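Local coordinates for protein B-agarase (Agarivorans gilvus, PDB 5Z6P) that probably hydrolyses beta-galactosidic links in agarose, as a beta-agarase of glycoside hydrolase family 50, at residues A[45-50]-A[58-63]; A[273-278]-A[284-289]. One frame throughout, in Å; residues are numbered along the deposited sequence.

Overall arrangement
Two small contacts, lying in separate parts of the chain with centres about 57 Å apart, illustrate how a loop without regular structure packs on a strand close by in sequence. Contact 1 belongs to the region resembling an agarase carbohydrate-binding module; in contact 2 loop 273-278 packs on strand 282-286, the edge strand of a six-stranded mixed sheet within this chain. Contact 1 is a surface contact without any buried residue, whereas contact 2 is partly buried through Ile286. Neither has a direct hydrogen bond between its segments. Leucine meets leucine in contact 1, and in contact 2 a glutamine amide lies against isoleucine while its polar atoms turn to a carbonyl and a water.

Contact 1 of 2, residues A[45-50]-A[58-63]; sequences STLPEE and ANLRFE
The side chains of Leu47 and Leu60 meet carbon to carbon, crossing at a slant. The Leu47 branch CD2 does most of the touching: it sits 3.7 Å from Leu60 CB and 3.8 Å from Leu60 CD2. Leu47 CG backs this up at 3.8 Å from Leu60 CB. With its CG placed beside the backbone N (chi1 -74°), Leu47 turns its CD2 branch onto the strand residue although its CB does not point there.

A second kind of contact sets a methyl against backbone. Leu60 carries CG opposite its own backbone N (chi1 178°), and its CD2 reaches the peptide between Thr46 and Leu47, lying 3.5 Å from Thr46 C and 3.7 Å from Leu47 N. The same methyl that touches Leu47 CD2 thus also rests on the main chain. No hydrogen bond joins the two segments.

The loop 45-50 leads into strand 51-54, and Leu60 lies near the end of strand 56-61, which pairs antiparallel with strand 64-69. Leu47 also touches Phe53 of strand 51-54 and Leu65 of strand 64-69, while Phe42 packs on Leu60, making a small apolar cluster at the surface of this beta-rich region.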
loop_
_atom_site.group_PDB
_atom_site.type_symbol
_atom_site.label_atom_id
_atom_site.label_comp_id
_atom_site.label_asym_id
_atom_site.label_seq_id
_atom_site.Cartn_x
_atom_site.Cartn_y
_atom_site.Cartn_z
ATOM N N SER A 45 34.758 -22.730 12.723
ATOM C CA SER A 45 33.909 -23.883 12.479
ATOM C C SER A 45 32.448 -23.561 12.737
ATOM O O SER A 45 31.548 -24.198 12.184
ATOM C CB SER A 45 34.343 -25.061 13.357
ATOM O OG SER A 45 34.185 -24.756 14.733
ATOM N N THR A 46 32.213 -22.567 13.582
ATOM C CA THR A 46 30.862 -22.291 14.040
ATOM C C THR A 46 30.486 -20.810 13.966
ATOM O O THR A 46 31.347 -19.942 14.002
ATOM C CB THR A 46 30.687 -22.787 15.474
ATOM O OG1 THR A 46 29.348 -22.542 15.892
ATOM C CG2 THR A 46 31.629 -22.071 16.394
ATOM N N LEU A 47 29.192 -20.539 13.850
ATOM C CA LEU A 47 28.681 -19.170 13.882
ATOM C C LEU A 47 28.966 -18.488 15.206
ATOM O O LEU A 47 28.954 -19.139 16.250
ATOM C CB LEU A 47 27.179 -19.153 13.634
ATOM C CG LEU A 47 26.790 -19.415 12.193
ATOM C CD1 LEU A 47 25.297 -19.490 12.080
ATOM C CD2 LEU A 47 27.350 -18.325 11.309
ATOM N N PRO A 48 29.226 -17.173 15.171
ATOM C CA PRO A 48 29.395 -16.439 16.427
ATOM C C PRO A 48 28.119 -16.451 17.254
ATOM O O PRO A 48 27.030 -16.631 16.722
ATOM C CB PRO A 48 29.760 -15.015 15.971
ATOM C CG PRO A 48 29.442 -14.961 14.520
ATOM C CD PRO A 48 29.577 -16.350 14.000
ATOM N N GLU A 49 28.267 -16.261 18.556
ATOM C CA GLU A 49 27.153 -16.377 19.483
ATOM C C GLU A 49 26.012 -15.388 19.171
ATOM O O GLU A 49 24.862 -15.615 19.559
ATOM C CB GLU A 49 27.660 -16.190 20.920
ATOM C CG GLU A 49 27.054 -17.165 21.948
ATOM C CD GLU A 49 27.522 -18.627 21.789
ATOM O OE1 GLU A 49 28.661 -18.954 22.163
ATOM O OE2 GLU A 49 26.750 -19.450 21.283
ATOM N N GLU A 50 26.315 -14.320 18.434
ATOM C CA GLU A 50 25.313 -13.296 18.153
ATOM C C GLU A 50 24.165 -13.791 17.280
ATOM O O GLU A 50 23.116 -13.166 17.242
ATOM C CB GLU A 50 25.952 -12.072 17.482
ATOM C CG GLU A 50 26.835 -11.219 18.380
ATOM C CD GLU A 50 28.298 -11.609 18.297
ATOM O OE1 GLU A 50 28.602 -12.722 17.811
ATOM O OE2 GLU A 50 29.144 -10.800 18.723
ATOM N N ALA A 58 20.201 -22.865 8.834
ATOM C CA ALA A 58 21.486 -22.182 8.698
ATOM C C ALA A 58 22.675 -23.128 8.782
ATOM O O ALA A 58 22.748 -23.981 9.660
ATOM C CB ALA A 58 21.617 -21.110 9.766
ATOM N N ASN A 59 23.611 -22.958 7.868
ATOM C CA ASN A 59 24.867 -23.670 7.922
ATOM C C ASN A 59 26.009 -22.725 7.582
ATOM O O ASN A 59 25.968 -22.040 6.567
ATOM C CB ASN A 59 24.832 -24.868 6.968
ATOM C CG ASN A 59 26.001 -25.821 7.171
ATOM O OD1 ASN A 59 26.706 -25.761 8.177
ATOM N ND2 ASN A 59 26.199 -26.717 6.215
ATOM N N LEU A 60 27.013 -22.664 8.446
ATOM C CA LEU A 60 28.190 -21.873 8.167
ATOM C C LEU A 60 29.255 -22.741 7.497
ATOM O O LEU A 60 29.674 -23.751 8.046
ATOM C CB LEU A 60 28.737 -21.239 9.442
ATOM C CG LEU A 60 30.012 -20.425 9.217
ATOM C CD1 LEU A 60 29.729 -19.180 8.398
ATOM C CD2 LEU A 60 30.678 -20.074 10.532
ATOM N N ARG A 61 29.697 -22.325 6.313
ATOM C CA ARG A 61 30.524 -23.168 5.455
ATOM C C ARG A 61 31.328 -22.307 4.461
ATOM O O ARG A 61 30.754 -21.485 3.745
ATOM C CB ARG A 61 29.615 -24.177 4.739
ATOM C CG ARG A 61 30.267 -25.138 3.770
ATOM C CD ARG A 61 29.202 -25.650 2.787
ATOM N NE ARG A 61 28.844 -27.046 2.985
ATOM C CZ ARG A 61 27.696 -27.600 2.599
ATOM N NH1 ARG A 61 26.745 -26.871 2.018
ATOM N NH2 ARG A 61 27.488 -28.890 2.824
ATOM N N PHE A 62 32.650 -22.487 4.452
ATOM C CA PHE A 62 33.572 -21.722 3.611
ATOM C C PHE A 62 33.335 -20.211 3.705
ATOM O O PHE A 62 33.157 -19.536 2.697
ATOM C CB PHE A 62 33.475 -22.184 2.151
ATOM C CG PHE A 62 34.642 -21.752 1.290
ATOM C CD1 PHE A 62 35.944 -22.084 1.642
ATOM C CD2 PHE A 62 34.435 -21.020 0.126
ATOM C CE1 PHE A 62 37.013 -21.690 0.854
ATOM C CE2 PHE A 62 35.501 -20.628 -0.668
ATOM C CZ PHE A 62 36.792 -20.962 -0.303
ATOM N N GLU A 63 33.320 -19.698 4.930
ATOM C CA GLU A 63 33.144 -18.274 5.204
ATOM C C GLU A 63 31.851 -17.659 4.657
ATOM O O GLU A 63 31.716 -16.445 4.612
ATOM C CB GLU A 63 34.348 -17.493 4.673
ATOM C CG GLU A 63 35.389 -17.209 5.738
ATOM C CD GLU A 63 36.771 -17.007 5.159
ATOM O OE1 GLU A 63 36.877 -16.715 3.950
ATOM O OE2 GLU A 63 37.754 -17.151 5.916
#

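Contact 2 of 2, residues A[273-278]-A[284-289]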
loop_
_atom_site.group_PDB
_atom_site.type_symbol
_atom_site.label_atom_id
_atom_site.label_comp_id
_atom_site.label_asym_id
_atom_site.label_seq_id
_atom_site.Cartn_x
_atom_site.Cartn_y
_atom_site.Cartn_z
ATOM N N PRO A 273 -21.076 -21.432 -15.455
ATOM C CA PRO A 273 -22.378 -21.897 -14.977
ATOM C C PRO A 273 -23.328 -20.733 -14.739
ATOM O O PRO A 273 -23.189 -20.001 -13.763
ATOM C CB PRO A 273 -22.039 -22.629 -13.672
ATOM C CG PRO A 273 -20.688 -22.140 -13.280
ATOM C CD PRO A 273 -19.977 -21.830 -14.562
ATOM N N ARG A 274 -24.264 -20.560 -15.658
ATOM C CA ARG A 274 -25.226 -19.472 -15.620
ATOM C C ARG A 274 -26.002 -19.425 -14.308
ATOM O O ARG A 274 -26.483 -20.442 -13.815
ATOM C CB ARG A 274 -26.203 -19.600 -16.783
ATOM C CG ARG A 274 -26.970 -18.332 -17.068
ATOM C CD ARG A 274 -26.042 -17.275 -17.613
ATOM N NE ARG A 274 -26.753 -16.046 -17.918
ATOM C CZ ARG A 274 -27.408 -15.836 -19.048
ATOM N NH1 ARG A 274 -27.447 -16.788 -19.973
ATOM N NH2 ARG A 274 -28.026 -14.684 -19.249
ATOM N N GLN A 275 -26.104 -18.227 -13.748
ATOM C CA GLN A 275 -26.869 -18.002 -12.533
ATOM C C GLN A 275 -28.058 -17.109 -12.838
ATOM O O GLN A 275 -28.151 -16.551 -13.927
ATOM C CB GLN A 275 -25.985 -17.374 -11.464
ATOM C CG GLN A 275 -24.662 -18.076 -11.291
ATOM C CD GLN A 275 -24.788 -19.316 -10.461
ATOM O OE1 GLN A 275 -25.467 -19.319 -9.434
ATOM N NE2 GLN A 275 -24.130 -20.384 -10.890
ATOM N N GLN A 276 -28.966 -16.969 -11.879
ATOM C CA GLN A 276 -30.074 -16.042 -12.043
ATOM C C GLN A 276 -29.566 -14.610 -12.171
ATOM O O GLN A 276 -28.581 -14.239 -11.534
ATOM C CB GLN A 276 -31.044 -16.153 -10.879
ATOM C CG GLN A 276 -31.729 -17.503 -10.761
ATOM C CD GLN A 276 -33.024 -17.410 -10.008
ATOM O OE1 GLN A 276 -33.827 -16.517 -10.247
ATOM N NE2 GLN A 276 -33.226 -18.313 -9.073
ATOM N N ALA A 277 -30.232 -13.830 -13.015
ATOM C CA ALA A 277 -29.893 -12.436 -13.258
ATOM C C ALA A 277 -30.787 -11.498 -12.441
ATOM O O ALA A 277 -32.007 -11.617 -12.491
ATOM C CB ALA A 277 -30.030 -12.119 -14.721
ATOM N N SER A 278 -30.187 -10.567 -11.704
ATOM C CA SER A 278 -30.965 -9.601 -10.933
ATOM C C SER A 278 -30.974 -8.246 -11.615
ATOM O O SER A 278 -31.681 -7.340 -11.198
ATOM C CB SER A 278 -30.405 -9.462 -9.516
ATOM O OG SER A 278 -29.073 -8.958 -9.538
ATOM N N GLU A 284 -22.860 -14.548 -4.682
ATOM C CA GLU A 284 -23.488 -15.871 -4.754
ATOM C C GLU A 284 -22.468 -16.924 -4.380
ATOM O O GLU A 284 -21.294 -16.775 -4.678
ATOM C CB GLU A 284 -24.029 -16.143 -6.167
ATOM C CG GLU A 284 -24.891 -17.389 -6.301
ATOM C CD GLU A 284 -26.083 -17.332 -5.371
ATOM O OE1 GLU A 284 -26.124 -18.125 -4.412
ATOM O OE2 GLU A 284 -26.961 -16.471 -5.582
ATOM N N LYS A 285 -22.905 -17.995 -3.735
ATOM C CA LYS A 285 -22.019 -19.135 -3.548
ATOM C C LYS A 285 -22.231 -20.077 -4.736
ATOM O O LYS A 285 -23.359 -20.450 -5.047
ATOM C CB LYS A 285 -22.280 -19.845 -2.208
ATOM C CG LYS A 285 -21.086 -19.794 -1.221
ATOM C CD LYS A 285 -21.417 -20.480 0.094
ATOM C CE LYS A 285 -20.291 -21.398 0.596
ATOM N NZ LYS A 285 -19.046 -20.744 1.144
ATOM N N ILE A 286 -21.153 -20.416 -5.437
ATOM C CA ILE A 286 -21.258 -21.245 -6.632
ATOM C C ILE A 286 -20.314 -22.424 -6.504
ATOM O O ILE A 286 -19.114 -22.251 -6.338
ATOM C CB ILE A 286 -20.948 -20.447 -7.914
ATOM C CG1 ILE A 286 -21.987 -19.341 -8.124
ATOM C CG2 ILE A 286 -20.931 -21.351 -9.121
ATOM C CD1 ILE A 286 -21.678 -18.435 -9.297
ATOM N N ALA A 287 -20.880 -23.623 -6.556
ATOM C CA ALA A 287 -20.139 -24.864 -6.343
ATOM C C ALA A 287 -19.222 -24.765 -5.134
ATOM O O ALA A 287 -18.039 -25.081 -5.220
ATOM C CB ALA A 287 -19.345 -25.234 -7.590
ATOM N N GLY A 288 -19.769 -24.296 -4.018
ATOM C CA GLY A 288 -19.007 -24.174 -2.787
ATOM C C GLY A 288 -17.985 -23.045 -2.701
ATOM O O GLY A 288 -17.285 -22.920 -1.697
ATOM N N LYS A 289 -17.873 -22.226 -3.738
ATOM C CA LYS A 289 -17.012 -21.046 -3.663
ATOM C C LYS A 289 -17.849 -19.761 -3.652
ATOM O O LYS A 289 -18.954 -19.723 -4.174
ATOM C CB LYS A 289 -16.026 -20.996 -4.834
ATOM C CG LYS A 289 -15.100 -22.197 -4.977
ATOM C CD LYS A 289 -14.340 -22.105 -6.300
ATOM C CE LYS A 289 -13.415 -23.281 -6.533
ATOM N NZ LYS A 289 -12.502 -23.033 -7.694
HETATM O O HOH W 1 -25.492 -20.973 -7.510
#
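Ile286 CD1 sits over a face of the Gln275 side-chain amide, the two side chains approaching from opposite directions. This methyl comes within 3.4 Å of Gln275 CD and 3.5 Å of Gln275 NE2, and Ile286 CG1 follows at 3.6 Å from Gln275 CD. Two torsions bring the amide here. CG of Gln275 stands beside the backbone N (chi1 -48°), and a bend at chi2 (-80°) folds the chain back towards the start of its own segment.

That fold lets NE2 of Gln275 donate to the Pro273 carbonyl O at 3.0 Å. The acceptor lies near the amide plane, yet the donor approaches from above the carbonyl plane, 50° out of it. The other end of the amide, OE1, takes a hydrogen bond from a water that also donates weakly to Lys285 O. Gln275 OE1 also passes 3.7 Å from Glu284 CG. The Glu284 carboxylate has its main partner in Arg282, with which it forms a salt bridge.

Pro273 adds a looser apolar contact, its CG being 4.2 Å from Ile286 CG2. Beyond Ile286 the chain reverses through a type I' turn to Lys289, the hairpin connection between strands 282-286 and 289-293; Val293 of the latter also touches Gln275.

Gln275 thus serves two roles: its amide face gives Ile286 a surface to pack on, while one N-H of NE2 is used by Pro273 O and OE1 takes a water, which should limit the rotation of the amide. That water makes a polar link between the segments, weak on the strand side.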